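Local structure of lipolytic enzyme, G-D-S-L family (Bacteroides thetaiotaomicron, 7BR2) at residues A[33-36]-A[37-41]; A[153-156]-A[157-161]; A[183-186]-A[187-191]; A[219-222]-A[223-226]. The protein metabolizes the drug diltiazem as a gut bacterial serine esterase of the SGNH (GDSL) hydrolase family. All coordinates share one frame; numbering follows the deposited sequence.

Interaction 1 (A[33-36]-A[37-41]); sequences GRYH and SFIWL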
loop_
_atom_site.group_PDB
_atom_site.type_symbol
_atom_site.label_atom_id
_atom_site.label_comp_id
_atom_site.label_asym_id
_atom_site.label_seq_id
_atom_site.Cartn_x
_atom_site.Cartn_y
_atom_site.Cartn_z
ATOM N N GLY A 33 6.298 -6.680 -1.150
ATOM C CA GLY A 33 4.905 -6.396 -0.883
ATOM C C GLY A 33 4.345 -5.213 -1.669
ATOM O O GLY A 33 5.050 -4.489 -2.363
ATOM N N ARG A 34 3.037 -4.993 -1.492
ATOM C CA ARG A 34 2.313 -4.030 -2.311
ATOM C C ARG A 34 1.683 -2.880 -1.535
ATOM O O ARG A 34 1.019 -2.038 -2.150
ATOM C CB ARG A 34 1.219 -4.748 -3.113
ATOM C CG ARG A 34 1.714 -5.523 -4.343
ATOM C CD ARG A 34 0.546 -6.236 -4.987
ATOM N NE ARG A 34 0.881 -7.004 -6.189
ATOM C CZ ARG A 34 1.445 -8.214 -6.192
ATOM N NH1 ARG A 34 1.793 -8.816 -5.058
ATOM N NH2 ARG A 34 1.677 -8.822 -7.344
ATOM N N TYR A 35 1.896 -2.784 -0.226
ATOM C CA TYR A 35 1.216 -1.737 0.523
ATOM C C TYR A 35 1.531 -0.366 -0.060
ATOM O O TYR A 35 0.643 0.490 -0.159
ATOM C CB TYR A 35 1.580 -1.805 2.008
ATOM C CG TYR A 35 2.999 -1.407 2.369
ATOM C CD1 TYR A 35 3.371 -0.060 2.506
ATOM C CD2 TYR A 35 3.960 -2.373 2.626
ATOM C CE1 TYR A 35 4.686 0.304 2.851
ATOM C CE2 TYR A 35 5.267 -2.024 2.983
ATOM C CZ TYR A 35 5.623 -0.688 3.098
ATOM O OH TYR A 35 6.918 -0.360 3.439
ATOM N N HIS A 36 2.782 -0.151 -0.481
ATOM C CA HIS A 36 3.156 1.135 -1.054
ATOM C C HIS A 36 2.496 1.335 -2.406
ATOM O O HIS A 36 2.073 2.452 -2.743
ATOM C CB HIS A 36 4.681 1.251 -1.160
ATOM C CG HIS A 36 5.366 -0.016 -1.587
ATOM N ND1 HIS A 36 5.414 -0.436 -2.901
ATOM C CD2 HIS A 36 6.052 -0.939 -0.872
ATOM C CE1 HIS A 36 6.079 -1.576 -2.972
ATOM N NE2 HIS A 36 6.486 -1.897 -1.757
ATOM N N SER A 37 2.372 0.256 -3.182
ATOM C CA SER A 37 1.648 0.334 -4.448
ATOM C C SER A 37 0.161 0.618 -4.217
ATOM O O SER A 37 -0.460 1.377 -4.968
ATOM C CB SER A 37 1.849 -0.960 -5.239
ATOM O OG SER A 37 1.309 -0.864 -6.545
ATOM N N PHE A 38 -0.422 0.028 -3.173
ATOM C CA PHE A 38 -1.829 0.276 -2.858
ATOM C C PHE A 38 -2.038 1.718 -2.394
ATOM O O PHE A 38 -3.046 2.356 -2.733
ATOM C CB PHE A 38 -2.281 -0.726 -1.789
ATOM C CG PHE A 38 -2.275 -2.174 -2.256
ATOM C CD1 PHE A 38 -2.314 -2.491 -3.610
ATOM C CD2 PHE A 38 -2.240 -3.215 -1.330
ATOM C CE1 PHE A 38 -2.318 -3.811 -4.031
ATOM C CE2 PHE A 38 -2.230 -4.545 -1.747
ATOM C CZ PHE A 38 -2.281 -4.843 -3.098
ATOM N N ILE A 39 -1.074 2.259 -1.645
ATOM C CA ILE A 39 -1.142 3.660 -1.221
ATOM C C ILE A 39 -1.069 4.598 -2.428
ATOM O O ILE A 39 -1.848 5.564 -2.549
ATOM C CB ILE A 39 -0.027 3.967 -0.207
ATOM C CG1 ILE A 39 -0.251 3.223 1.113
ATOM C CG2 ILE A 39 0.050 5.458 0.050
ATOM C CD1 ILE A 39 0.985 3.256 2.061
ATOM N N TRP A 40 -0.116 4.344 -3.332
ATOM C CA TRP A 40 -0.045 5.145 -4.549
ATOM C C TRP A 40 -1.342 5.025 -5.341
ATOM O O TRP A 40 -1.836 6.022 -5.874
ATOM C CB TRP A 40 1.162 4.729 -5.396
ATOM C CG TRP A 40 1.616 5.772 -6.398
ATOM C CD1 TRP A 40 1.033 6.985 -6.655
ATOM C CD2 TRP A 40 2.751 5.684 -7.277
ATOM N NE1 TRP A 40 1.729 7.647 -7.635
ATOM C CE2 TRP A 40 2.788 6.874 -8.034
ATOM C CE3 TRP A 40 3.738 4.709 -7.499
ATOM C CZ2 TRP A 40 3.778 7.118 -8.998
ATOM C CZ3 TRP A 40 4.719 4.952 -8.456
ATOM C CH2 TRP A 40 4.729 6.146 -9.195
ATOM N N LEU A 41 -1.918 3.816 -5.411
ATOM C CA LEU A 41 -3.193 3.632 -6.101
ATOM C C LEU A 41 -4.279 4.533 -5.513
ATOM O O LEU A 41 -5.102 5.109 -6.243
ATOM C CB LEU A 41 -3.610 2.160 -6.014
ATOM C CG LEU A 41 -4.909 1.754 -6.713
ATOM C CD1 LEU A 41 -4.823 2.102 -8.179
ATOM C CD2 LEU A 41 -5.161 0.242 -6.532
#
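Ser37 opens the second half of this first helical turn with its CB 3.4 Å from Arg34 O, while its OG, turned anti to the backbone N (chi1 -172°), makes a weak hydrogen bond with Arg359. Phe38 carries the main side-chain contact. Its N donates to Arg34 O at 2.7 Å, nearly along the C=O axis, and the ring turns one face to Arg34, whose CB sits over it, 3.7 Å from the ring centroid of Phe38, in a CH-pi contact. Arg34 CD also reaches the ring, 3.7 Å from Phe38 CZ. Because the arginine chain is extended from CG to NE, it runs on past the ring, its guanidinium plane only 25° from that of the phenyl group, to a salt bridge with Glu357 and a cation-pi contact with Trp360. Ile39 donates from its N to Tyr35 O at 2.9 Å, and its side chain runs beside the tyrosine, pointing the same way, so that Ile39 CD1 meets the edge of the ring at CD1 of Tyr35 (4.1 Å). The tyrosine hydroxyl is hydrogen-bonded to Thr30, whose backbone O takes the NE2 of His36. Trp40 N repeats the pattern on His36 O at 3.0 Å, whereas its indole is directed out to strand 53-58 and helix 344-377. The arrangement is the N-terminal turn of a buried helix in the alpha/beta SGNH hydrolase fold, here set between the parallel sheet, helix 210-223 and the long helix 344-377.

Interaction 2 (A[153-156]-A[157-161]); sequences KKKN and ETIKR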
loop_
_atom_site.group_PDB
_atom_site.type_symbol
_atom_site.label_atom_id
_atom_site.label_comp_id
_atom_site.label_asym_id
_atom_site.label_seq_id
_atom_site.Cartn_x
_atom_site.Cartn_y
_atom_site.Cartn_z
ATOM N N LYS A 153 8.457 -17.597 20.097
ATOM C CA LYS A 153 7.729 -17.042 21.232
ATOM C C LYS A 153 8.286 -15.686 21.644
ATOM O O LYS A 153 9.493 -15.529 21.859
ATOM C CB LYS A 153 7.770 -18.019 22.415
ATOM C CG LYS A 153 6.892 -19.246 22.228
ATOM C CD LYS A 153 6.865 -20.165 23.446
ATOM C CE LYS A 153 7.861 -21.311 23.377
ATOM N NZ LYS A 153 9.230 -20.943 23.791
ATOM N N LYS A 154 7.385 -14.713 21.765
ATOM C CA LYS A 154 7.667 -13.362 22.240
ATOM C C LYS A 154 8.537 -12.538 21.284
ATOM O O LYS A 154 9.063 -11.486 21.669
ATOM C CB LYS A 154 8.260 -13.389 23.651
ATOM C CG LYS A 154 7.262 -13.938 24.671
ATOM C CD LYS A 154 6.098 -12.952 24.720
ATOM C CE LYS A 154 5.010 -13.303 25.711
ATOM N NZ LYS A 154 3.899 -12.313 25.626
ATOM N N LYS A 155 8.645 -12.971 20.027
ATOM C CA LYS A 155 9.417 -12.231 19.037
ATOM C C LYS A 155 8.793 -10.859 18.764
ATOM O O LYS A 155 9.505 -9.839 18.657
ATOM C CB LYS A 155 9.535 -13.089 17.770
ATOM C CG LYS A 155 9.803 -12.360 16.474
ATOM C CD LYS A 155 10.009 -13.343 15.329
ATOM C CE LYS A 155 10.199 -12.632 13.989
ATOM N NZ LYS A 155 11.444 -11.827 13.929
ATOM N N ASN A 156 7.463 -10.794 18.715
ATOM C CA ASN A 156 6.835 -9.505 18.477
ATOM C C ASN A 156 7.048 -8.527 19.626
ATOM O O ASN A 156 6.896 -7.320 19.421
ATOM C CB ASN A 156 5.341 -9.646 18.219
ATOM C CG ASN A 156 4.779 -8.433 17.532
ATOM O OD1 ASN A 156 5.283 -8.028 16.490
ATOM N ND2 ASN A 156 3.775 -7.807 18.135
ATOM N N GLU A 157 7.422 -9.001 20.818
ATOM C CA GLU A 157 7.704 -8.070 21.910
ATOM C C GLU A 157 9.019 -7.330 21.682
ATOM O O GLU A 157 9.120 -6.127 21.956
ATOM C CB GLU A 157 7.715 -8.811 23.247
ATOM C CG GLU A 157 6.452 -9.652 23.497
ATOM C CD GLU A 157 5.144 -8.885 23.279
ATOM O OE1 GLU A 157 5.038 -7.730 23.738
ATOM O OE2 GLU A 157 4.221 -9.445 22.639
ATOM N N THR A 158 10.041 -8.030 21.179
ATOM C CA THR A 158 11.261 -7.345 20.764
ATOM C C THR A 158 10.970 -6.375 19.617
ATOM O O THR A 158 11.485 -5.243 19.595
ATOM C CB THR A 158 12.318 -8.373 20.361
ATOM O OG1 THR A 158 12.617 -9.216 21.480
ATOM C CG2 THR A 158 13.611 -7.703 19.882
ATOM N N ILE A 159 10.120 -6.796 18.671
ATOM C CA ILE A 159 9.718 -5.888 17.599
ATOM C C ILE A 159 9.078 -4.626 18.174
ATOM O O ILE A 159 9.445 -3.500 17.812
ATOM C CB ILE A 159 8.778 -6.604 16.614
ATOM C CG1 ILE A 159 9.540 -7.673 15.829
ATOM C CG2 ILE A 159 8.148 -5.623 15.664
ATOM C CD1 ILE A 159 8.655 -8.510 14.943
ATOM N N LYS A 160 8.138 -4.795 19.106
ATOM C CA LYS A 160 7.464 -3.650 19.710
ATOM C C LYS A 160 8.437 -2.754 20.466
ATOM O O LYS A 160 8.257 -1.532 20.496
ATOM C CB LYS A 160 6.335 -4.122 20.635
ATOM C CG LYS A 160 5.059 -4.511 19.895
ATOM C CD LYS A 160 4.164 -5.413 20.717
ATOM C CE LYS A 160 3.584 -4.685 21.920
ATOM N NZ LYS A 160 2.518 -5.499 22.592
ATOM N N ARG A 161 9.459 -3.334 21.099
ATOM C CA ARG A 161 10.486 -2.511 21.744
ATOM C C ARG A 161 11.211 -1.641 20.724
ATOM O O ARG A 161 11.467 -0.451 20.969
ATOM C CB ARG A 161 11.489 -3.393 22.482
ATOM C CG ARG A 161 11.008 -3.925 23.805
ATOM C CD ARG A 161 12.129 -4.682 24.499
ATOM N NE ARG A 161 13.070 -3.782 25.164
ATOM C CZ ARG A 161 14.254 -4.165 25.632
ATOM N NH1 ARG A 161 14.640 -5.432 25.492
ATOM N NH2 ARG A 161 15.049 -3.291 26.242
#
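Lys154 and Glu157 meet at the start of helix 155-173, the connection between strands 131-136 and 176-179 in a beta-alpha-beta unit of the SGNH hydrolase fold. Lys154 is the N-cap residue. Among the backbone bonds, Glu157 N donates to Lys154 O at 3.1 Å. The next two follow the regular helical pattern: Ile159 N and Lys160 N bond to Lys155 O and Asn156 O, the latter at 2.8 Å. The charged groups form a chain on the outer side. Lys154 NZ stays 4.2 Å from Glu157 OE2, too far for a salt bridge, whereas Lys160 NZ pairs with Glu157 OE1 at 3.6 Å; the carboxylate thus probably feels both ammonium groups. Lys155 turns the other way, its NZ bonded to Ser92 and to the carbonyls of Met89 and Gly93. Side-chain packing centres on Asn156, whose CG lies anti to the backbone N (chi1 -161°), placing the amide beside the next turn. Its OD1 accepts from Tyr140 N and its ND2 is bonded to Asn181 OD1. Replacing Asn156 by alanine would remove both amide atoms and is likely to leave Tyr140 N and Asn181 OD1 without these mates and open a gap beside Ile159 and Lys160. The van der Waals contacts are close: Lys154 CD lies 3.5 Å from Glu157 CG, the two chains bent at chi2 where they pass, Ile159 CD1 comes within 3.7 Å of Asn156 OD1, and Lys160 CD rests 3.5 Å from Asn156 ND2.

Interaction 3 (A[183-186]-A[187-191]); sequences PMVA and INQEL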
loop_
_atom_site.group_PDB
_atom_site.type_symbol
_atom_site.label_atom_id
_atom_site.label_comp_id
_atom_site.label_asym_id
_atom_site.label_seq_id
_atom_site.Cartn_x
_atom_site.Cartn_y
_atom_site.Cartn_z
ATOM N N PRO A 183 -2.270 -1.921 15.617
ATOM C CA PRO A 183 -3.570 -2.151 14.966
ATOM C C PRO A 183 -3.660 -3.495 14.271
ATOM O O PRO A 183 -4.730 -4.122 14.258
ATOM C CB PRO A 183 -3.686 -0.991 13.964
ATOM C CG PRO A 183 -2.610 -0.027 14.324
ATOM C CD PRO A 183 -1.551 -0.774 15.030
ATOM N N MET A 184 -2.560 -3.980 13.713
ATOM C CA MET A 184 -2.626 -5.250 13.011
ATOM C C MET A 184 -2.706 -6.410 13.991
ATOM O O MET A 184 -3.375 -7.408 13.717
ATOM C CB MET A 184 -1.433 -5.392 12.072
ATOM C CG MET A 184 -1.568 -4.557 10.807
ATOM S SD MET A 184 -0.121 -4.702 9.742
ATOM C CE MET A 184 -0.514 -6.251 8.913
ATOM N N VAL A 185 -2.019 -6.309 15.132
ATOM C CA VAL A 185 -2.204 -7.306 16.186
ATOM C C VAL A 185 -3.660 -7.330 16.625
ATOM O O VAL A 185 -4.257 -8.401 16.783
ATOM C CB VAL A 185 -1.265 -7.015 17.371
ATOM C CG1 VAL A 185 -1.616 -7.912 18.544
ATOM C CG2 VAL A 185 0.174 -7.247 16.977
ATOM N N ALA A 186 -4.264 -6.147 16.779
ATOM C CA ALA A 186 -5.656 -6.069 17.210
ATOM C C ALA A 186 -6.579 -6.744 16.204
ATOM O O ALA A 186 -7.465 -7.532 16.578
ATOM C CB ALA A 186 -6.056 -4.609 17.422
ATOM N N ILE A 187 -6.384 -6.450 14.914
ATOM C CA ILE A 187 -7.199 -7.093 13.885
ATOM C C ILE A 187 -6.970 -8.597 13.895
ATOM O O ILE A 187 -7.898 -9.388 13.669
ATOM C CB ILE A 187 -6.895 -6.493 12.501
ATOM C CG1 ILE A 187 -7.312 -5.031 12.443
ATOM C CG2 ILE A 187 -7.594 -7.300 11.403
ATOM C CD1 ILE A 187 -6.504 -4.217 11.445
ATOM N N ASN A 188 -5.721 -9.014 14.104
ATOM C CA ASN A 188 -5.418 -10.436 14.189
ATOM C C ASN A 188 -6.220 -11.091 15.308
ATOM O O ASN A 188 -6.810 -12.155 15.113
ATOM C CB ASN A 188 -3.914 -10.650 14.378
ATOM C CG ASN A 188 -3.144 -10.598 13.060
ATOM O OD1 ASN A 188 -3.721 -10.727 11.981
ATOM N ND2 ASN A 188 -1.835 -10.406 13.148
ATOM N N GLN A 189 -6.255 -10.460 16.488
ATOM C CA GLN A 189 -7.031 -11.005 17.603
ATOM C C GLN A 189 -8.495 -11.133 17.207
ATOM O O GLN A 189 -9.132 -12.194 17.371
ATOM C CB GLN A 189 -6.940 -10.076 18.821
ATOM C CG GLN A 189 -5.561 -9.648 19.325
ATOM C CD GLN A 189 -4.692 -10.772 19.880
ATOM O OE1 GLN A 189 -4.548 -11.843 19.277
ATOM N NE2 GLN A 189 -4.092 -10.518 21.045
ATOM N N GLU A 190 -9.021 -10.055 16.629
ATOM C CA GLU A 190 -10.443 -9.953 16.358
ATOM C C GLU A 190 -10.896 -10.986 15.329
ATOM O O GLU A 190 -11.951 -11.609 15.493
ATOM C CB GLU A 190 -10.737 -8.515 15.932
ATOM C CG GLU A 190 -12.190 -8.145 15.765
ATOM C CD GLU A 190 -12.335 -6.726 15.237
ATOM O OE1 GLU A 190 -11.282 -6.064 15.061
ATOM O OE2 GLU A 190 -13.485 -6.280 15.004
ATOM N N LEU A 191 -10.116 -11.195 14.270
ATOM C CA LEU A 191 -10.513 -12.193 13.286
ATOM C C LEU A 191 -10.077 -13.601 13.660
ATOM O O LEU A 191 -10.619 -14.572 13.110
ATOM C CB LEU A 191 -9.978 -11.842 11.897
ATOM C CG LEU A 191 -10.614 -10.578 11.301
ATOM C CD1 LEU A 191 -10.039 -10.266 9.928
ATOM C CD2 LEU A 191 -12.164 -10.644 11.269
#
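Ile187 lays its CG1-CD1 arm over the carbonyl of Pro183, with Ile187 CD1 3.3 Å from Pro183 O, the same oxygen that accepts the 2.9 Å bond from Ile187 N. With CG1 anti to the carbonyl carbon (chi1 -65°), the arm doubles back toward the preceding turn. Asn188 does much the same one residue on. Its N bonds to Met184 O at 2.9 Å and its CG lies 3.3 Å from that oxygen, but the amide nitrogen makes no hydrogen bond there, the angle being poor. Gln189 folds at chi2, bringing its CG to 3.1 Å from Val185 O, which also receives the backbone N-H of Gln189; further out, Gln189 NE2 comes within 4.4 Å of Val185 CG1. Glu190 N completes the run with a bond to Ala186 O, while its CB lies 3.5 Å from the same oxygen and its extended side chain leads on from the helix. Four successive bonds from residue i+4 to residue i, their N-H...O angles between 156° and 163°, mark regular alpha-helix, here helix 181-194, which directly follows the last strand of the parallel sheet, 176-179, in the SGNH hydrolase domain. Around this turn, the face bearing Pro183, Met184 and Ile187 packs on helix 210-223 through Leu219, Met216 and Val215. Met184 and Val185 also touch Pro139 in the loop beyond strand 131-136. The polar ends turn to other partners: Asn188 OD1 accepts from Leu200 N, which would fix the rotation of the amide, and Gln189 OE1 is hydrogen-bonded to the hydroxyl of Thr143.

Interaction 4 (A[219-222]-A[223-226]); sequences LFLK and AQGF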
loop_
_atom_site.group_PDB
_atom_site.type_symbol
_atom_site.label_atom_id
_atom_site.label_comp_id
_atom_site.label_asym_id
_atom_site.label_seq_id
_atom_site.Cartn_x
_atom_site.Cartn_y
_atom_site.Cartn_z
ATOM N N LEU A 219 -4.313 1.498 6.826
ATOM C CA LEU A 219 -3.879 2.124 8.067
ATOM C C LEU A 219 -3.010 3.346 7.806
ATOM O O LEU A 219 -3.141 4.363 8.501
ATOM C CB LEU A 219 -3.134 1.108 8.933
ATOM C CG LEU A 219 -4.038 0.017 9.514
ATOM C CD1 LEU A 219 -3.225 -1.135 10.096
ATOM C CD2 LEU A 219 -4.979 0.645 10.563
ATOM N N PHE A 220 -2.120 3.277 6.807
ATOM C CA PHE A 220 -1.284 4.440 6.520
ATOM C C PHE A 220 -2.125 5.584 5.973
ATOM O O PHE A 220 -1.898 6.752 6.314
ATOM C CB PHE A 220 -0.165 4.066 5.542
ATOM C CG PHE A 220 0.879 5.132 5.371
ATOM C CD1 PHE A 220 2.025 5.138 6.154
ATOM C CD2 PHE A 220 0.718 6.130 4.427
ATOM C CE1 PHE A 220 2.981 6.137 5.999
ATOM C CE2 PHE A 220 1.675 7.116 4.258
ATOM C CZ PHE A 220 2.809 7.120 5.047
ATOM N N LEU A 221 -3.129 5.266 5.162
ATOM C CA LEU A 221 -4.024 6.303 4.665
ATOM C C LEU A 221 -4.851 6.902 5.798
ATOM O O LEU A 221 -5.127 8.107 5.803
ATOM C CB LEU A 221 -4.940 5.724 3.588
ATOM C CG LEU A 221 -4.180 5.303 2.332
ATOM C CD1 LEU A 221 -5.076 4.499 1.415
ATOM C CD2 LEU A 221 -3.617 6.539 1.638
ATOM N N LYS A 222 -5.235 6.083 6.778
ATOM C CA LYS A 222 -5.954 6.617 7.932
ATOM C C LYS A 222 -5.043 7.520 8.757
ATOM O O LYS A 222 -5.470 8.580 9.231
ATOM C CB LYS A 222 -6.560 5.473 8.764
ATOM C CG LYS A 222 -7.193 5.887 10.110
ATOM C CD LYS A 222 -8.194 4.833 10.641
ATOM C CE LYS A 222 -7.540 4.041 11.753
ATOM N NZ LYS A 222 -8.405 2.993 12.336
ATOM N N ALA A 223 -3.773 7.148 8.890
ATOM C CA ALA A 223 -2.807 8.020 9.547
ATOM C C ALA A 223 -2.581 9.315 8.780
ATOM O O ALA A 223 -2.103 10.294 9.361
ATOM C CB ALA A 223 -1.478 7.286 9.743
ATOM N N GLN A 224 -2.894 9.348 7.492
ATOM C CA GLN A 224 -2.820 10.588 6.729
ATOM C C GLN A 224 -4.150 11.342 6.709
ATOM O O GLN A 224 -4.288 12.325 5.966
ATOM C CB GLN A 224 -2.336 10.307 5.300
ATOM C CG GLN A 224 -0.894 9.793 5.230
ATOM C CD GLN A 224 -0.331 9.807 3.808
ATOM O OE1 GLN A 224 -0.940 9.259 2.889
ATOM N NE2 GLN A 224 0.844 10.407 3.630
ATOM N N GLY A 225 -5.129 10.905 7.503
ATOM C CA GLY A 225 -6.346 11.674 7.664
ATOM C C GLY A 225 -7.406 11.466 6.606
ATOM O O GLY A 225 -8.230 12.363 6.399
ATOM N N PHE A 226 -7.395 10.327 5.906
ATOM C CA PHE A 226 -8.369 10.050 4.857
ATOM C C PHE A 226 -9.527 9.171 5.317
ATOM O O PHE A 226 -10.467 8.959 4.539
ATOM C CB PHE A 226 -7.679 9.370 3.666
ATOM C CG PHE A 226 -6.579 10.195 3.054
ATOM C CD1 PHE A 226 -6.775 11.540 2.766
ATOM C CD2 PHE A 226 -5.339 9.629 2.793
ATOM C CE1 PHE A 226 -5.760 12.305 2.215
ATOM C CE2 PHE A 226 -4.316 10.384 2.245
ATOM C CZ PHE A 226 -4.521 11.723 1.958
#
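Phe226 N and Leu221 O close the end of helix 210-223 with a 3.2 Å bond, and Gly225 N reaches Lys222 O at 2.9 Å from above the carbonyl plane; with Gly225 at positive phi as the C-prime residue, this is a Schellman motif. Gln224 N is shared between Phe220 O and Leu221 O in two weak bonds, whereas Ala223 N makes a regular helical bond to Leu219 O. Apolar packing spans the same turn: Leu221 CD2 touches Phe226 CD2 at 3.7 Å, and the phenyl ring continues to Tyr42 and Phe47. The amide of Gln224 crosses the Phe220 ring obliquely, the two planes 54° apart, with Gln224 CD 3.4 Å from Phe220 CE2. Its extended chain carries OE1 to the hydroxyl of Tyr43, and NE2 to a weak bond with Lys14 O. A leucine in its place would probably leave the Tyr43 hydroxyl without this mate and lose the weak bond to Lys14 O. The last carbonyls of a helix lack their usual donors; here the N-H groups of Phe226 and Gly225 supply Leu221 O and Lys222 O, so that these carbonyls are satisfied in a buried, largely apolar setting.

In the fold
Interactions 1 and 4 are core contacts, whereas interactions 2 and 3 are partly buried, with exposed side chains. Interaction 1 starts helix 35-46 and interaction 4 ends helix 210-223; they touch where Ile39 packs on Phe220 and Leu221. Interaction 3, inside helix 181-194, meets interaction 4 through Pro183 and Met184 on Leu219, and meets interaction 2 where Val185 packs against Asn156. Interactions 1 and 2 do not touch, their centres about 26 Å apart. Chemistry follows place: the two buried helix ends add ring contacts to their backbone bonds, an arginine on Phe38 and an amide on Phe220, a lysine-glutamate network borders the start of helix 155-173, and the stretch 183-191 within helix 181-194 relies mainly on backbone bonds.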